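Local coordinates for protein CRISPR-associated endoribonuclease Cas2 (Streptococcus pyogenes serotype M1, PDB 4QR2) that probably acts as a metal-dependent nuclease of the CRISPR adaptive immune system, working as a homodimer that joins a Cas1 homodimer, at residues M2-Y7 / R67-G72; H22-C27 / S37-S42. All blocks are in the same frame, centred on the assembly; numbering follows the deposited sequence.

Contact 1: M2-Y7 / R67-G72; sequences MVLVTY and RFYLLG
Val3 and Val5 meet Phe68 on the helix-covered face of two antiparallel strands, 2-7 and 67-71, the buried, closely packed part of the contact. CG2 of Val5 comes to the rim of the phenyl ring, near its plane, 3.9 Å from Phe68 CD1, while CG1 of Val3 reaches the same carbon at a slant. Phe68 CG stands anti to its own carbonyl carbon (chi1 -58°), which lays the ring alongside Val5, the two side chains pointing the same way. Phe48 of helix 45-58 adds an edge-to-face contact to this ring.

Leu4 and Tyr69 form a hydrogen-bonded pair, with Leu4 N to Tyr69 O and Tyr69 N to Leu4 O both at 2.8 Å. Thr6 and Arg67 repeat the pattern, and Thr6 N reaches Arg67 O with an N-H...O angle of 170°. The solvent side is at Met2, Leu70 and Leu71, all partly exposed, where a water joins the strands by accepting from Met2 N and donating to Leu71 O.

The other face, carrying Leu4, Thr6, Arg67, Tyr69 and Leu71, turns to the second subunit. Leu4 CB packs on Tyr69 CB (4.0 Å) and is touched by Leu71 CD1. Thr6 OG1 lies in the plane of the Tyr69 ring, at its edge, 3.9 Å from Tyr69 CE1, and hydrogen-bonds to OE1 of Gln35 of the second subunit. Arg67 bends at chi3 (75°), bringing NE to Tyr69 OH at 2.9 Å within the guanidinium plane; Arg67 NH2 makes a salt bridge, and Tyr69 OH a hydrogen bond, to OE2 of Glu40 of the second subunit. Within the chain an inner strand pairs with an edge strand of the ferredoxin-like sheet, and residues 67-69 pair with a strand of the second subunit, continuing the sheet across the Cas2 dimer.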
loop_
_atom_site.group_PDB
_atom_site.type_symbol
_atom_site.label_atom_id
_atom_site.label_comp_id
_atom_site.label_asym_id
_atom_site.label_seq_id
_atom_site.Cartn_x
_atom_site.Cartn_y
_atom_site.Cartn_z
ATOM N N MET A 2 -0.106 6.084 -14.291
ATOM C CA MET A 2 -0.886 5.561 -13.153
ATOM C C MET A 2 0.115 5.355 -12.039
ATOM O O MET A 2 1.175 4.692 -12.193
ATOM C CB MET A 2 -1.566 4.256 -13.502
ATOM C CG MET A 2 -2.282 4.346 -14.867
ATOM S SD MET A 2 -3.782 5.364 -14.788
ATOM C CE MET A 2 -4.663 4.797 -16.281
ATOM N N VAL A 3 -0.174 5.939 -10.914
ATOM C CA VAL A 3 0.743 5.913 -9.804
ATOM C C VAL A 3 -0.007 5.409 -8.586
ATOM O O VAL A 3 -1.036 5.996 -8.175
ATOM C CB VAL A 3 1.262 7.301 -9.450
ATOM C CG1 VAL A 3 2.131 7.250 -8.188
ATOM C CG2 VAL A 3 2.057 7.917 -10.643
ATOM N N LEU A 4 0.491 4.328 -8.031
ATOM C CA LEU A 4 0.006 3.855 -6.713
ATOM C C LEU A 4 0.722 4.543 -5.564
ATOM O O LEU A 4 1.955 4.506 -5.465
ATOM C CB LEU A 4 0.218 2.346 -6.608
ATOM C CG LEU A 4 -0.363 1.658 -5.399
ATOM C CD1 LEU A 4 -1.850 1.656 -5.494
ATOM C CD2 LEU A 4 0.170 0.260 -5.199
ATOM N N VAL A 5 -0.043 5.148 -4.677
ATOM C CA VAL A 5 0.510 5.876 -3.557
ATOM C C VAL A 5 0.214 5.069 -2.292
ATOM O O VAL A 5 -0.981 4.838 -1.969
ATOM C CB VAL A 5 -0.137 7.282 -3.406
ATOM C CG1 VAL A 5 0.483 8.067 -2.258
ATOM C CG2 VAL A 5 0.018 8.136 -4.661
ATOM N N THR A 6 1.267 4.727 -1.526
ATOM C CA THR A 6 1.108 4.093 -0.275
ATOM C C THR A 6 1.707 4.933 0.851
ATOM O O THR A 6 2.868 5.301 0.848
ATOM C CB THR A 6 1.633 2.601 -0.304
ATOM O OG1 THR A 6 3.071 2.637 -0.476
ATOM C CG2 THR A 6 1.101 1.777 -1.469
ATOM N N TYR A 7 0.832 5.308 1.804
ATOM C CA TYR A 7 1.172 6.200 2.877
ATOM C C TYR A 7 1.209 5.468 4.192
ATOM O O TYR A 7 0.227 4.861 4.607
ATOM C CB TYR A 7 0.153 7.376 2.969
ATOM C CG TYR A 7 0.460 8.430 4.031
ATOM C CD1 TYR A 7 1.741 8.782 4.349
ATOM C CD2 TYR A 7 -0.559 9.071 4.684
ATOM C CE1 TYR A 7 2.012 9.785 5.228
ATOM C CE2 TYR A 7 -0.321 10.064 5.590
ATOM C CZ TYR A 7 0.940 10.424 5.907
ATOM O OH TYR A 7 1.173 11.423 6.823
ATOM N N ARG A 67 5.414 5.900 -0.619
ATOM C CA ARG A 67 5.983 5.232 -1.736
ATOM C C ARG A 67 5.071 5.421 -2.910
ATOM O O ARG A 67 3.835 5.414 -2.766
ATOM C CB ARG A 67 6.232 3.700 -1.430
ATOM C CG ARG A 67 7.300 3.537 -0.399
ATOM C CD ARG A 67 7.470 2.089 0.037
ATOM N NE ARG A 67 8.156 1.305 -0.973
ATOM C CZ ARG A 67 9.476 1.236 -1.070
ATOM N NH1 ARG A 67 10.232 2.021 -0.296
ATOM N NH2 ARG A 67 10.019 0.483 -1.973
ATOM N N PHE A 68 5.689 5.559 -4.067
ATOM C CA PHE A 68 4.971 5.694 -5.346
ATOM C C PHE A 68 5.374 4.572 -6.263
ATOM O O PHE A 68 6.588 4.439 -6.596
ATOM C CB PHE A 68 5.364 7.008 -6.039
ATOM C CG PHE A 68 5.117 8.236 -5.233
ATOM C CD1 PHE A 68 3.861 8.648 -5.004
ATOM C CD2 PHE A 68 6.178 8.961 -4.697
ATOM C CE1 PHE A 68 3.581 9.831 -4.277
ATOM C CE2 PHE A 68 5.943 10.126 -3.942
ATOM C CZ PHE A 68 4.625 10.538 -3.707
ATOM N N TYR A 69 4.400 3.783 -6.719
ATOM C CA TYR A 69 4.681 2.710 -7.665
ATOM C C TYR A 69 4.079 3.075 -8.979
ATOM O O TYR A 69 2.894 3.326 -9.083
ATOM C CB TYR A 69 4.073 1.365 -7.181
ATOM C CG TYR A 69 4.666 0.880 -5.860
ATOM C CD1 TYR A 69 4.222 1.324 -4.671
ATOM C CD2 TYR A 69 5.663 -0.062 -5.885
ATOM C CE1 TYR A 69 4.813 0.895 -3.513
ATOM C CE2 TYR A 69 6.218 -0.556 -4.758
ATOM C CZ TYR A 69 5.811 -0.094 -3.568
ATOM O OH TYR A 69 6.402 -0.528 -2.414
ATOM N N LEU A 70 4.936 3.254 -9.981
ATOM C CA LEU A 70 4.502 3.524 -11.338
ATOM C C LEU A 70 4.011 2.275 -12.028
ATOM O O LEU A 70 4.779 1.412 -12.447
ATOM C CB LEU A 70 5.662 4.157 -12.119
ATOM C CG LEU A 70 5.818 5.598 -11.675
ATOM C CD1 LEU A 70 6.485 5.899 -10.313
ATOM C CD2 LEU A 70 6.565 6.205 -12.842
ATOM N N LEU A 71 2.728 2.172 -12.198
ATOM C CA LEU A 71 2.134 0.953 -12.749
ATOM C C LEU A 71 2.030 1.071 -14.267
ATOM O O LEU A 71 1.870 2.157 -14.829
ATOM C CB LEU A 71 0.758 0.731 -12.149
ATOM C CG LEU A 71 0.772 0.694 -10.606
ATOM C CD1 LEU A 71 -0.599 0.312 -10.120
ATOM C CD2 LEU A 71 1.768 -0.247 -9.992
ATOM N N GLY A 72 2.149 -0.024 -14.959
ATOM C CA GLY A 72 2.107 0.046 -16.424
ATOM C C GLY A 72 0.683 0.167 -16.928
ATOM O O GLY A 72 -0.264 0.119 -16.143
HETATM O O HOH W 1 1.273 4.294 -16.265
#

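Contact 2: H22-C27 / S37-S42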
loop_
_atom_site.group_PDB
_atom_site.type_symbol
_atom_site.label_atom_id
_atom_site.label_comp_id
_atom_site.label_asym_id
_atom_site.label_seq_id
_atom_site.Cartn_x
_atom_site.Cartn_y
_atom_site.Cartn_z
ATOM N N HIS A 22 -5.537 14.715 5.419
ATOM C CA HIS A 22 -5.044 15.711 4.453
ATOM C C HIS A 22 -4.402 15.058 3.253
ATOM O O HIS A 22 -4.595 15.573 2.110
ATOM C CB HIS A 22 -4.012 16.606 5.129
ATOM C CG HIS A 22 -4.575 17.531 6.156
ATOM N ND1 HIS A 22 -3.771 18.210 7.046
ATOM C CD2 HIS A 22 -5.850 17.777 6.540
ATOM C CE1 HIS A 22 -4.529 18.908 7.876
ATOM N NE2 HIS A 22 -5.800 18.677 7.582
ATOM N N VAL A 23 -3.624 13.977 3.491
ATOM C CA VAL A 23 -3.121 13.119 2.380
ATOM C C VAL A 23 -4.239 12.627 1.479
ATOM O O VAL A 23 -4.217 12.768 0.232
ATOM C CB VAL A 23 -2.212 11.994 2.882
ATOM C CG1 VAL A 23 -1.894 11.012 1.782
ATOM C CG2 VAL A 23 -0.884 12.616 3.392
ATOM N N ALA A 24 -5.282 12.120 2.098
ATOM C CA ALA A 24 -6.399 11.549 1.309
ATOM C C ALA A 24 -7.087 12.620 0.541
ATOM O O ALA A 24 -7.432 12.375 -0.610
ATOM C CB ALA A 24 -7.421 10.857 2.247
ATOM N N LYS A 25 -7.317 13.788 1.166
ATOM C CA LYS A 25 -8.011 14.871 0.509
ATOM C C LYS A 25 -7.278 15.291 -0.771
ATOM O O LYS A 25 -7.895 15.560 -1.859
ATOM C CB LYS A 25 -8.176 16.048 1.450
ATOM C CG LYS A 25 -9.074 17.136 0.931
ATOM C CD LYS A 25 -9.182 18.233 1.968
ATOM C CE LYS A 25 -10.151 19.333 1.530
ATOM N NZ LYS A 25 -9.735 20.157 0.370
ATOM N N LEU A 26 -5.970 15.298 -0.687
ATOM C CA LEU A 26 -5.143 15.624 -1.838
ATOM C C LEU A 26 -5.203 14.554 -2.903
ATOM O O LEU A 26 -5.424 14.908 -4.079
ATOM C CB LEU A 26 -3.702 15.885 -1.394
ATOM C CG LEU A 26 -2.625 15.997 -2.492
ATOM C CD1 LEU A 26 -2.941 17.109 -3.375
ATOM C CD2 LEU A 26 -1.278 16.322 -1.868
ATOM N N CYS A 27 -5.023 13.276 -2.490
ATOM C CA CYS A 27 -4.830 12.178 -3.400
ATOM C C CYS A 27 -6.138 11.887 -4.132
ATOM O O CYS A 27 -6.081 11.564 -5.316
ATOM C CB CYS A 27 -4.322 10.959 -2.785
ATOM S SG CYS A 27 -2.578 11.067 -2.312
ATOM N N SER A 37 -5.152 3.902 3.384
ATOM C CA SER A 37 -3.945 4.703 3.095
ATOM C C SER A 37 -3.303 4.294 1.803
ATOM O O SER A 37 -2.075 4.417 1.649
ATOM C CB SER A 37 -2.967 4.591 4.278
ATOM O OG SER A 37 -2.535 3.220 4.515
ATOM N N VAL A 38 -4.106 3.807 0.859
ATOM C CA VAL A 38 -3.601 3.497 -0.462
ATOM C C VAL A 38 -4.503 4.153 -1.538
ATOM O O VAL A 38 -5.765 4.081 -1.510
ATOM C CB VAL A 38 -3.512 1.924 -0.676
ATOM C CG1 VAL A 38 -3.020 1.566 -2.076
ATOM C CG2 VAL A 38 -2.612 1.261 0.340
ATOM N N PHE A 39 -3.827 4.787 -2.502
ATOM C CA PHE A 39 -4.498 5.580 -3.529
ATOM C C PHE A 39 -4.018 5.192 -4.918
ATOM O O PHE A 39 -2.844 5.089 -5.179
ATOM C CB PHE A 39 -4.353 7.094 -3.295
ATOM C CG PHE A 39 -4.570 7.502 -1.887
ATOM C CD1 PHE A 39 -3.566 7.371 -0.924
ATOM C CD2 PHE A 39 -5.808 7.939 -1.485
ATOM C CE1 PHE A 39 -3.823 7.695 0.417
ATOM C CE2 PHE A 39 -6.061 8.265 -0.179
ATOM C CZ PHE A 39 -5.076 8.124 0.796
ATOM N N GLU A 40 -4.976 4.994 -5.824
ATOM C CA GLU A 40 -4.661 4.742 -7.200
ATOM C C GLU A 40 -4.874 6.006 -7.994
ATOM O O GLU A 40 -6.020 6.440 -8.182
ATOM C CB GLU A 40 -5.525 3.590 -7.702
ATOM C CG GLU A 40 -5.117 2.220 -7.196
ATOM C CD GLU A 40 -6.060 1.078 -7.561
ATOM O OE1 GLU A 40 -7.150 1.289 -8.277
ATOM O OE2 GLU A 40 -5.739 -0.051 -7.103
ATOM N N CYS A 41 -3.795 6.638 -8.445
ATOM C CA CYS A 41 -3.883 8.012 -8.963
ATOM C C CYS A 41 -3.518 8.023 -10.435
ATOM O O CYS A 41 -2.716 7.247 -10.896
ATOM C CB CYS A 41 -2.980 9.007 -8.202
ATOM S SG CYS A 41 -3.448 9.222 -6.505
ATOM N N SER A 42 -4.188 8.813 -11.220
ATOM C CA SER A 42 -3.833 8.900 -12.610
ATOM C C SER A 42 -3.419 10.361 -12.804
ATOM O O SER A 42 -4.222 11.317 -12.558
ATOM C CB SER A 42 -5.031 8.558 -13.494
ATOM O OG SER A 42 -4.748 8.851 -14.837
#
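Cys27 rests on the flat side of the Phe39 ring, where helix 14-27 packs over strand 38-42. Its CB makes a CH-pi contact, 3.9 Å from the ring centroid, and sits over the CG-CD2 side of the ring, 3.6 Å from both Phe39 CG and Phe39 CD2. The thiol adds a sulfur-aromatic contact over the face: Cys27 SG is 4.3 Å from the centroid and 22° off the ring normal. With SG anti to the carbonyl carbon of Cys27 (chi1 -73°), the sulfur as well as the methylene lies over the ring.

Apolar packing continues at the far end of the ring. Ala24 meets it with both CA and CB, the CA 3.6 Å from Phe39 CE2, so the phenyl tip comes right up to the helix backbone. CG1 of Val23, anti to its backbone N, approaches Phe39 CE1 at a slant, 4.1 Å away. Three helix residues thus meet the ring from one side, and the aromatic side chain reaches across the 9.5 Å between the axes of helix and strand.

Two residues further along the strand, on the same face, lies a second sulfur. Cys41 SG is 3.7 Å from Cys27 O and also touches the CB of Cys27, placing a soft, polarisable atom beside the last carbonyl of the segment.

Outside the pair, Val23 also touches Ile58, while Arg33 of strand 31-35 lies against Ala24 and Phe39. Helix and strand run nearly parallel, at 18°, and every touching residue is buried: this is the helix-on-sheet core of the ferredoxin-like fold.

The chain starts with the inner strand 2-8, passes into helix 14-27, turns through strand 31-35 and reaches strand 38-42. There contact 2 closes the shorter loop, bringing the strand back against the helix. Helix 45-58 follows, and only with strand 65-71 does contact 1 close the longer loop, which encloses the whole of contact 2. The two are joined through the sheet: strand 2-8 lies between 38-42 and 65-71, and probable backbone bonds run from Val5 N to Phe39 O and from Cys41 N to Val3 O. Tyr7 CE2 packs on Val23 CG2, tying the strand to the helix. Together they connect sheet, helix layer and dimer interface.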